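PDB 4WT7: ABC transporter substrate binding protein (Ribose) from Agrobacterium vitis S4, which probably serves as the carbohydrate-binding component of an ABC importer, and holds the sugar alcohol D-allitol between its two lobes. Local coordinates for residues 40-45 with 49-54; 83-88 with 106-111; 139-144 with 267-272. All blocks are in the same frame, centred on the assembly; numbering follows the deposited sequence.

Contact 1: residues 40-45 with 49-54. With X9X (D-allitol), chain C.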
loop_
_atom_site.group_PDB
_atom_site.type_symbol
_atom_site.label_atom_id
_atom_site.label_comp_id
_atom_site.label_asym_id
_atom_site.label_seq_id
_atom_site.Cartn_x
_atom_site.Cartn_y
_atom_site.Cartn_z
ATOM N N ALA A 40 -10.008 -0.071 5.901
ATOM C CA ALA A 40 -10.331 1.303 5.537
ATOM C C ALA A 40 -11.179 1.329 4.237
ATOM O O ALA A 40 -12.064 2.162 4.090
ATOM C CB ALA A 40 -9.078 2.121 5.360
ATOM N N GLY A 41 -10.896 0.429 3.292
ATOM C CA GLY A 41 -11.702 0.330 2.069
ATOM C C GLY A 41 -11.418 -0.945 1.302
ATOM O O GLY A 41 -10.612 -1.761 1.748
ATOM N N THR A 42 -12.081 -1.102 0.154
ATOM C CA THR A 42 -11.787 -2.185 -0.769
ATOM C C THR A 42 -11.794 -1.710 -2.234
ATOM O O THR A 42 -12.125 -2.495 -3.106
ATOM C CB THR A 42 -12.890 -3.256 -0.724
ATOM O OG1 THR A 42 -14.168 -2.607 -0.877
ATOM C CG2 THR A 42 -12.849 -4.018 0.570
ATOM N N ASP A 43 -11.472 -0.443 -2.491
ATOM C CA ASP A 43 -11.792 0.155 -3.781
ATOM C C ASP A 43 -10.711 -0.053 -4.836
ATOM O O ASP A 43 -10.822 0.482 -5.940
ATOM C CB ASP A 43 -12.031 1.661 -3.620
ATOM C CG ASP A 43 -10.746 2.452 -3.701
ATOM O OD1 ASP A 43 -9.787 2.068 -3.012
ATOM O OD2 ASP A 43 -10.678 3.437 -4.498
ATOM N N HIS A 44 -9.650 -0.782 -4.503
ATOM C CA HIS A 44 -8.683 -1.198 -5.515
ATOM C C HIS A 44 -7.951 -2.457 -5.105
ATOM O O HIS A 44 -8.178 -2.987 -4.027
ATOM C CB HIS A 44 -7.671 -0.093 -5.787
ATOM C CG HIS A 44 -6.824 0.255 -4.609
ATOM N ND1 HIS A 44 -7.266 1.097 -3.605
ATOM C CD2 HIS A 44 -5.557 -0.078 -4.276
ATOM C CE1 HIS A 44 -6.312 1.242 -2.700
ATOM N NE2 HIS A 44 -5.261 0.548 -3.094
ATOM N N PHE A 45 -7.036 -2.884 -5.965
ATOM C CA PHE A 45 -6.476 -4.242 -5.945
ATOM C C PHE A 45 -5.915 -4.667 -4.604
ATOM O O PHE A 45 -6.311 -5.697 -4.064
ATOM C CB PHE A 45 -5.377 -4.345 -6.999
ATOM C CG PHE A 45 -4.628 -5.626 -6.969
ATOM C CD1 PHE A 45 -5.201 -6.796 -7.468
ATOM C CD2 PHE A 45 -3.337 -5.667 -6.472
ATOM C CE1 PHE A 45 -4.472 -7.986 -7.461
ATOM C CE2 PHE A 45 -2.614 -6.846 -6.466
ATOM C CZ PHE A 45 -3.181 -8.005 -6.947
ATOM N N GLN A 49 -7.906 -7.501 -2.211
ATOM C CA GLN A 49 -7.190 -8.778 -2.044
ATOM C C GLN A 49 -6.885 -9.170 -0.575
ATOM O O GLN A 49 -7.119 -10.294 -0.135
ATOM C CB GLN A 49 -5.882 -8.687 -2.795
ATOM C CG GLN A 49 -6.038 -8.638 -4.297
ATOM C CD GLN A 49 -6.329 -10.011 -4.857
ATOM O OE1 GLN A 49 -5.544 -10.965 -4.679
ATOM N NE2 GLN A 49 -7.485 -10.140 -5.473
ATOM N N ALA A 50 -6.330 -8.224 0.159
ATOM C CA ALA A 50 -5.983 -8.411 1.564
ATOM C C ALA A 50 -7.234 -8.646 2.431
ATOM O O ALA A 50 -7.262 -9.495 3.292
ATOM C CB ALA A 50 -5.206 -7.140 2.056
ATOM N N TYR A 51 -8.261 -7.846 2.208
ATOM C CA TYR A 51 -9.533 -8.003 2.883
ATOM C C TYR A 51 -10.156 -9.358 2.595
ATOM O O TYR A 51 -10.416 -10.125 3.527
ATOM C CB TYR A 51 -10.459 -6.850 2.489
ATOM C CG TYR A 51 -11.817 -6.758 3.193
ATOM C CD1 TYR A 51 -11.910 -6.502 4.563
ATOM C CD2 TYR A 51 -13.000 -6.869 2.463
ATOM C CE1 TYR A 51 -13.135 -6.386 5.188
ATOM C CE2 TYR A 51 -14.232 -6.760 3.068
ATOM C CZ TYR A 51 -14.291 -6.507 4.438
ATOM O OH TYR A 51 -15.508 -6.376 5.050
ATOM N N ASN A 52 -10.384 -9.695 1.327
ATOM C CA ASN A 52 -10.981 -11.003 1.014
ATOM C C ASN A 52 -10.207 -12.227 1.556
ATOM O O ASN A 52 -10.804 -13.204 2.041
ATOM C CB ASN A 52 -11.213 -11.140 -0.500
ATOM C CG ASN A 52 -12.389 -10.306 -0.962
ATOM O OD1 ASN A 52 -13.157 -9.822 -0.144
ATOM N ND2 ASN A 52 -12.535 -10.134 -2.276
ATOM N N ALA A 53 -8.885 -12.164 1.484
ATOM C CA ALA A 53 -8.061 -13.286 1.896
ATOM C C ALA A 53 -8.113 -13.473 3.401
ATOM O O ALA A 53 -7.903 -14.572 3.889
ATOM C CB ALA A 53 -6.622 -13.074 1.451
ATOM N N GLN A 54 -8.348 -12.400 4.149
ATOM C CA GLN A 54 -8.505 -12.542 5.597
ATOM C C GLN A 54 -9.830 -13.271 5.887
ATOM O O GLN A 54 -9.896 -14.214 6.677
ATOM C CB GLN A 54 -8.560 -11.171 6.277
ATOM C CG GLN A 54 -7.265 -10.493 6.499
ATOM C CD GLN A 54 -7.464 -9.092 7.048
ATOM O OE1 GLN A 54 -7.576 -8.904 8.256
ATOM N NE2 GLN A 54 -7.535 -8.099 6.151
HETATM O OAA X9X C . -3.065 3.801 1.616
HETATM C CAG X9X C . -3.048 3.698 0.238
HETATM C CAI X9X C . -2.345 2.535 -0.381
HETATM O OAC X9X C . -0.947 2.639 -0.261
HETATM C CAK X9X C . -2.909 1.234 0.110
HETATM O OAE X9X C . -4.265 1.317 -0.101
HETATM C CAL X9X C . -2.418 0.050 -0.726
HETATM O OAF X9X C . -2.699 0.230 -2.071
HETATM C CAJ X9X C . -0.982 -0.389 -0.519
HETATM O OAD X9X C . -0.056 0.362 -1.224
HETATM C CAH X9X C . -0.542 -0.539 0.923
HETATM O OAB X9X C . 0.462 -1.505 1.151
#
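Gln49 folds over the ring of Phe45, one turn back along helix 45-60. Its CB lies 3.3 Å from Phe45 O. The next carbon does most of the touching: Gln49 CG sits 3.6 Å from Phe45 CE1, over one face of the ring and offset toward the rim, a CH-pi contact. The same CG is packed tightly against Phe45 O. The bend at chi2 (-78°) brings Gln49 CD to 3.8 Å from Phe45 CE1, and chi3 (-58°) then turns the amide nearly parallel to the ring, the planes 6° apart; Pro275 and Ala276 of helix 275-290 touch this side chain too. Beneath it, Gln49 N donates to Phe45 O at 3.0 Å, the regular bond of a first helical turn. His44 is the N-cap residue of that helix, which starts just beyond the loop following strand 34-39. In this fold of two Rossmann-like lobes, the loops at the C-terminal ends of the parallel strands face the ligand cleft, and His44 uses that position to reach the sugar alcohol. His44 NE2 donates a nearly straight bond to OAF of D-allitol at 2.8 Å, with the oxygen at the ring edge. On the other nitrogen, His44 ND1 donates to Asp43 OD1 at 2.8 Å, meeting the carboxylate from above its plane while staying in the imidazole plane. The two bonds fix the ring's rotation, and the acidic neighbour would probably favour a protonated imidazole. Trp226 meets the ring as well. Back in the loop, Thr42 turns its methyl to Tyr51, further along the helix: Thr42 CG2 comes obliquely to 3.4 Å from Tyr51 CD2. The hydroxyl branch of Thr42 leads to a hydrogen bond between OG1 and Asp69 OD2.

Contact 2: residues 83-88 with 106-111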
loop_
_atom_site.group_PDB
_atom_site.type_symbol
_atom_site.label_atom_id
_atom_site.label_comp_id
_atom_site.label_asym_id
_atom_site.label_seq_id
_atom_site.Cartn_x
_atom_site.Cartn_y
_atom_site.Cartn_z
ATOM N N THR A 83 -18.158 -0.516 16.967
ATOM C CA THR A 83 -19.107 -1.594 16.998
ATOM C C THR A 83 -18.375 -2.934 17.189
ATOM O O THR A 83 -18.847 -3.764 17.943
ATOM C CB THR A 83 -19.946 -1.672 15.710
ATOM O OG1 THR A 83 -20.799 -0.514 15.610
ATOM C CG2 THR A 83 -20.759 -2.950 15.694
ATOM N N LEU A 84 -17.265 -3.157 16.485
ATOM C CA LEU A 84 -16.497 -4.391 16.703
ATOM C C LEU A 84 -16.073 -4.504 18.173
ATOM O O LEU A 84 -16.104 -5.588 18.764
ATOM C CB LEU A 84 -15.273 -4.439 15.817
ATOM C CG LEU A 84 -15.504 -4.740 14.338
ATOM C CD1 LEU A 84 -14.137 -4.733 13.604
ATOM C CD2 LEU A 84 -16.248 -6.065 14.146
ATOM N N ILE A 85 -15.690 -3.386 18.762
ATOM C CA ILE A 85 -15.288 -3.390 20.174
ATOM C C ILE A 85 -16.443 -3.808 21.078
ATOM O O ILE A 85 -16.262 -4.658 21.981
ATOM C CB ILE A 85 -14.702 -2.042 20.631
ATOM C CG1 ILE A 85 -13.344 -1.827 19.945
ATOM C CG2 ILE A 85 -14.489 -2.073 22.156
ATOM C CD1 ILE A 85 -12.786 -0.441 20.028
ATOM N N ALA A 86 -17.625 -3.249 20.820
ATOM C CA ALA A 86 -18.827 -3.579 21.588
ATOM C C ALA A 86 -19.145 -5.063 21.433
ATOM O O ALA A 86 -19.859 -5.662 22.251
ATOM C CB ALA A 86 -20.030 -2.737 21.090
ATOM N N GLN A 87 -18.664 -5.637 20.342
ATOM C CA GLN A 87 -18.943 -7.040 20.085
ATOM C C GLN A 87 -18.008 -7.973 20.843
ATOM O O GLN A 87 -18.285 -9.152 20.943
ATOM C CB GLN A 87 -18.909 -7.353 18.578
ATOM C CG GLN A 87 -20.032 -6.775 17.735
ATOM C CD GLN A 87 -21.370 -6.783 18.417
ATOM O OE1 GLN A 87 -21.931 -5.735 18.726
ATOM N NE2 GLN A 87 -21.905 -7.950 18.653
ATOM N N LYS A 88 -16.912 -7.457 21.391
ATOM C CA LYS A 88 -15.917 -8.291 22.084
ATOM C C LYS A 88 -15.606 -9.628 21.399
ATOM O O LYS A 88 -15.746 -10.694 21.986
ATOM C CB LYS A 88 -16.319 -8.527 23.546
ATOM C CG LYS A 88 -16.074 -7.326 24.419
ATOM C CD LYS A 88 -14.590 -7.267 24.901
ATOM C CE LYS A 88 -14.179 -8.543 25.683
ATOM N NZ LYS A 88 -12.683 -8.636 25.912
ATOM N N LEU A 106 -7.857 1.489 18.124
ATOM C CA LEU A 106 -7.061 0.301 18.342
ATOM C C LEU A 106 -6.672 0.261 19.847
ATOM O O LEU A 106 -6.670 -0.808 20.478
ATOM C CB LEU A 106 -5.806 0.355 17.499
ATOM C CG LEU A 106 -5.979 0.473 15.974
ATOM C CD1 LEU A 106 -4.621 0.370 15.303
ATOM C CD2 LEU A 106 -6.932 -0.529 15.429
ATOM N N LYS A 107 -6.353 1.418 20.417
ATOM C CA LYS A 107 -6.016 1.459 21.853
ATOM C C LYS A 107 -7.227 1.025 22.716
ATOM O O LYS A 107 -7.103 0.180 23.611
ATOM C CB LYS A 107 -5.524 2.859 22.280
ATOM C CG LYS A 107 -5.181 2.971 23.793
ATOM C CD LYS A 107 -4.739 4.406 24.168
ATOM C CE LYS A 107 -4.009 4.430 25.538
ATOM N NZ LYS A 107 -4.909 3.854 26.591
ATOM N N ARG A 108 -8.389 1.587 22.408
ATOM C CA ARG A 108 -9.607 1.276 23.112
ATOM C C ARG A 108 -9.878 -0.223 23.058
ATOM O O ARG A 108 -10.277 -0.823 24.030
ATOM C CB ARG A 108 -10.759 2.081 22.475
ATOM C CG ARG A 108 -12.113 1.832 23.058
ATOM C CD ARG A 108 -12.216 2.310 24.517
ATOM N NE ARG A 108 -12.203 3.775 24.646
ATOM C CZ ARG A 108 -13.282 4.551 24.518
ATOM N NH1 ARG A 108 -14.480 4.027 24.264
ATOM N NH2 ARG A 108 -13.170 5.858 24.661
ATOM N N ALA A 109 -9.630 -0.838 21.913
ATOM C CA ALA A 109 -9.888 -2.272 21.756
ATOM C C ALA A 109 -8.979 -3.079 22.727
ATOM O O ALA A 109 -9.436 -3.922 23.508
ATOM C CB ALA A 109 -9.636 -2.673 20.319
ATOM N N ARG A 110 -7.689 -2.796 22.688
ATOM C CA ARG A 110 -6.741 -3.423 23.614
ATOM C C ARG A 110 -7.163 -3.225 25.095
ATOM O O ARG A 110 -7.096 -4.152 25.913
ATOM C CB ARG A 110 -5.345 -2.828 23.401
ATOM C CG ARG A 110 -4.780 -3.066 22.038
ATOM C CD ARG A 110 -4.562 -4.548 21.785
ATOM N NE ARG A 110 -3.815 -5.172 22.854
ATOM C CZ ARG A 110 -2.492 -5.129 22.991
ATOM N NH1 ARG A 110 -1.913 -5.736 24.015
ATOM N NH2 ARG A 110 -1.734 -4.487 22.114
ATOM N N ASP A 111 -7.564 -1.995 25.418
ATOM C CA ASP A 111 -7.940 -1.623 26.772
ATOM C C ASP A 111 -9.187 -2.423 27.154
ATOM O O ASP A 111 -9.395 -2.753 28.307
ATOM C CB ASP A 111 -8.223 -0.114 26.868
ATOM C CG ASP A 111 -6.948 0.751 26.844
ATOM O OD1 ASP A 111 -5.825 0.211 26.983
ATOM O OD2 ASP A 111 -7.071 1.998 26.686
#
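Lys107 NZ holds Asp111 OD2 at 2.9 Å, a salt bridge one turn apart on helix 99-111 that uses the syn lone pair of Asp111 OD2. It lies off to one side of the meeting with helix 74-87, where Ile85 lodges against Arg108 and Ala109. Ile85 sends its longer branch across: CG1 stands beside its own backbone N, and an extended chi2 (166°) carries CD1 out over the neighbouring helix. There CD1 lies 3.7 Å from Ala109 N, while Ile85 CG1 rests 3.8 Å from Ala109 CB. The small alanine lets the backbones come close, with 5.7 Å between the CA atoms of Ile85 and Ala109. At the solvent side, Arg108 adds only the root of its chain, CG being 3.8 Å from Ile85 CD1, before bends at chi2 and chi3 turn the rest aside. Helices 74-87 and 99-111 are joined through strand 91-95, and both pack on one face of the parallel sheet in the Rossmann-like lobe; Leu84 reaches strands 64-69 and 91-95, and Ala109 reaches Val116. Near the helix ends, Lys88 NZ also hydrogen-bonds to Ala112 O. Across the segments themselves, the contact consists of aliphatic carbons over a helical backbone, so shape, with probably some gain from shielding apolar carbons from water, sets the fit between these segments.

Contact 3: residues 139-144 with 267-272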
loop_
_atom_site.group_PDB
_atom_site.type_symbol
_atom_site.label_atom_id
_atom_site.label_comp_id
_atom_site.label_asym_id
_atom_site.label_seq_id
_atom_site.Cartn_x
_atom_site.Cartn_y
_atom_site.Cartn_z
ATOM N N LYS A 139 13.469 2.030 -0.782
ATOM C CA LYS A 139 14.844 2.237 -1.247
ATOM C C LYS A 139 15.081 1.640 -2.662
ATOM O O LYS A 139 15.750 2.232 -3.531
ATOM C CB LYS A 139 15.817 1.617 -0.224
ATOM C CG LYS A 139 17.080 1.052 -0.861
ATOM C CD LYS A 139 17.712 -0.015 -0.020
ATOM C CE LYS A 139 17.210 -1.387 -0.355
ATOM N NZ LYS A 139 18.304 -2.184 -0.962
ATOM N N ASP A 140 14.568 0.440 -2.877
ATOM C CA ASP A 140 14.725 -0.200 -4.147
ATOM C C ASP A 140 14.052 0.614 -5.251
ATOM O O ASP A 140 14.606 0.759 -6.330
ATOM C CB ASP A 140 14.142 -1.620 -4.121
ATOM C CG ASP A 140 14.998 -2.608 -3.324
ATOM O OD1 ASP A 140 16.219 -2.386 -3.125
ATOM O OD2 ASP A 140 14.422 -3.617 -2.892
ATOM N N LEU A 141 12.836 1.092 -5.003
ATOM C CA LEU A 141 12.137 1.885 -6.001
ATOM C C LEU A 141 12.949 3.172 -6.288
ATOM O O LEU A 141 13.244 3.512 -7.446
ATOM C CB LEU A 141 10.707 2.200 -5.532
ATOM C CG LEU A 141 9.798 2.953 -6.492
ATOM C CD1 LEU A 141 9.668 2.112 -7.735
ATOM C CD2 LEU A 141 8.416 3.211 -5.886
ATOM N N ALA A 142 13.406 3.826 -5.233
ATOM C CA ALA A 142 14.107 5.082 -5.392
ATOM C C ALA A 142 15.410 4.887 -6.175
ATOM O O ALA A 142 15.751 5.684 -7.039
ATOM C CB ALA A 142 14.365 5.741 -4.028
ATOM N N LEU A 143 16.145 3.821 -5.872
ATOM C CA LEU A 143 17.410 3.579 -6.556
ATOM C C LEU A 143 17.155 3.291 -8.038
ATOM O O LEU A 143 17.923 3.703 -8.908
ATOM C CB LEU A 143 18.195 2.445 -5.883
ATOM C CG LEU A 143 18.792 2.838 -4.525
ATOM C CD1 LEU A 143 19.264 1.603 -3.738
ATOM C CD2 LEU A 143 19.947 3.784 -4.736
ATOM N N GLN A 144 16.070 2.581 -8.313
ATOM C CA GLN A 144 15.697 2.304 -9.688
ATOM C C GLN A 144 15.413 3.626 -10.394
ATOM O O GLN A 144 15.879 3.869 -11.505
ATOM C CB GLN A 144 14.477 1.393 -9.746
ATOM C CG GLN A 144 14.011 1.109 -11.187
ATOM C CD GLN A 144 14.695 -0.100 -11.758
ATOM O OE1 GLN A 144 14.593 -1.183 -11.198
ATOM N NE2 GLN A 144 15.410 0.071 -12.861
ATOM N N ALA A 267 5.494 3.685 -17.964
ATOM C CA ALA A 267 5.528 3.007 -16.675
ATOM C C ALA A 267 6.811 2.186 -16.572
ATOM O O ALA A 267 7.022 1.201 -17.326
ATOM C CB ALA A 267 4.304 2.140 -16.512
ATOM N N ALA A 268 7.667 2.579 -15.632
ATOM C CA ALA A 268 9.041 2.082 -15.620
ATOM C C ALA A 268 9.314 0.995 -14.573
ATOM O O ALA A 268 10.101 0.092 -14.793
ATOM C CB ALA A 268 10.010 3.260 -15.429
ATOM N N ALA A 269 8.667 1.107 -13.425
ATOM C CA ALA A 269 8.880 0.187 -12.311
ATOM C C ALA A 269 7.690 0.214 -11.343
ATOM O O ALA A 269 7.070 1.258 -11.117
ATOM C CB ALA A 269 10.143 0.510 -11.584
ATOM N N ASP A 270 7.365 -0.963 -10.795
ATOM C CA ASP A 270 6.248 -1.103 -9.846
ATOM C C ASP A 270 6.684 -2.211 -8.935
ATOM O O ASP A 270 6.945 -3.327 -9.402
ATOM C CB ASP A 270 4.981 -1.513 -10.587
ATOM C CG ASP A 270 3.756 -1.587 -9.705
ATOM O OD1 ASP A 270 3.866 -1.423 -8.450
ATOM O OD2 ASP A 270 2.653 -1.793 -10.286
ATOM N N VAL A 271 6.853 -1.920 -7.660
ATOM C CA VAL A 271 7.216 -2.990 -6.720
ATOM C C VAL A 271 5.965 -3.789 -6.332
ATOM O O VAL A 271 5.052 -3.294 -5.653
ATOM C CB VAL A 271 7.927 -2.447 -5.455
ATOM C CG1 VAL A 271 8.338 -3.615 -4.567
ATOM C CG2 VAL A 271 9.169 -1.589 -5.837
ATOM N N ALA A 272 5.928 -5.037 -6.760
ATOM C CA ALA A 272 4.766 -5.859 -6.492
ATOM C C ALA A 272 4.771 -6.287 -5.034
ATOM O O ALA A 272 5.812 -6.721 -4.485
ATOM C CB ALA A 272 4.734 -7.050 -7.389
#
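Leu141 has the most surface covered here, and it works as a bridge between Ala269 and Val271, the two residues of strand 267-272 that this leucine touches. Its CG is anti to the backbone N (chi1 -176°), which sends the branched end across toward the strand. Leu141 CD1 touches both, lying 4.2 Å from Ala269 CB and the same 4.2 Å from Val271 CG2. Nearer the root, Leu141 CB adds a second contact to Val271 CG2 at 4.1 Å, and the two side chains pass each other at a slant. Ala269 has a second neighbour: Gln144 CG, one turn further along the helix, comes to 3.9 Å from Ala269 CB. Helix and strand run almost antiparallel, at 173°; the axes of these short segments approach to 9.1 Å, and the interval is filled by these aliphatic groups. Strand 267-272 is an inner strand of the mixed sheet of the second lobe, between 246-249 and 304-307, and helix 134-148 covers one face of that sheet. On the other face, Asp270 packs toward helix 254-260 and accepts a hydrogen bond from Gly252 N at its OD1. Gln144 is bent at chi2, and its amide is held outside the pair: OE1 by Asn307 ND2 and NE2 by Asp148 OD1. Leu305 completes the packing beside Gln144 and Val271. The interface is one of methyls and methylenes at ordinary van der Waals spacing, with Gln144 lending only its aliphatic part; the adhesion between these segments is therefore dispersive and hydrophobic, while the Gln144 amide and Asp270 OD1 are satisfied by other residues.

The three contacts sample both lobes of the binding protein. Contacts 1 and 2 belong to the lobe built on the parallel sheet, their centres 21 Å apart and their nearest atoms about 9 Å apart, whereas contact 3 sits in the lobe of the mixed sheet. Contacts 1 and 3 lie on opposite sides of the chain's centre, 23 Å between centres, yet their nearest atoms are only about 7 Å apart. Contact 1 touches D-allitol directly; in contact 3 the side chain of Val271 is about 9 Å from the bound D-allitol. Contact 2 is the remote one, its centre 38 Å from that of contact 3, in the outer helical layer.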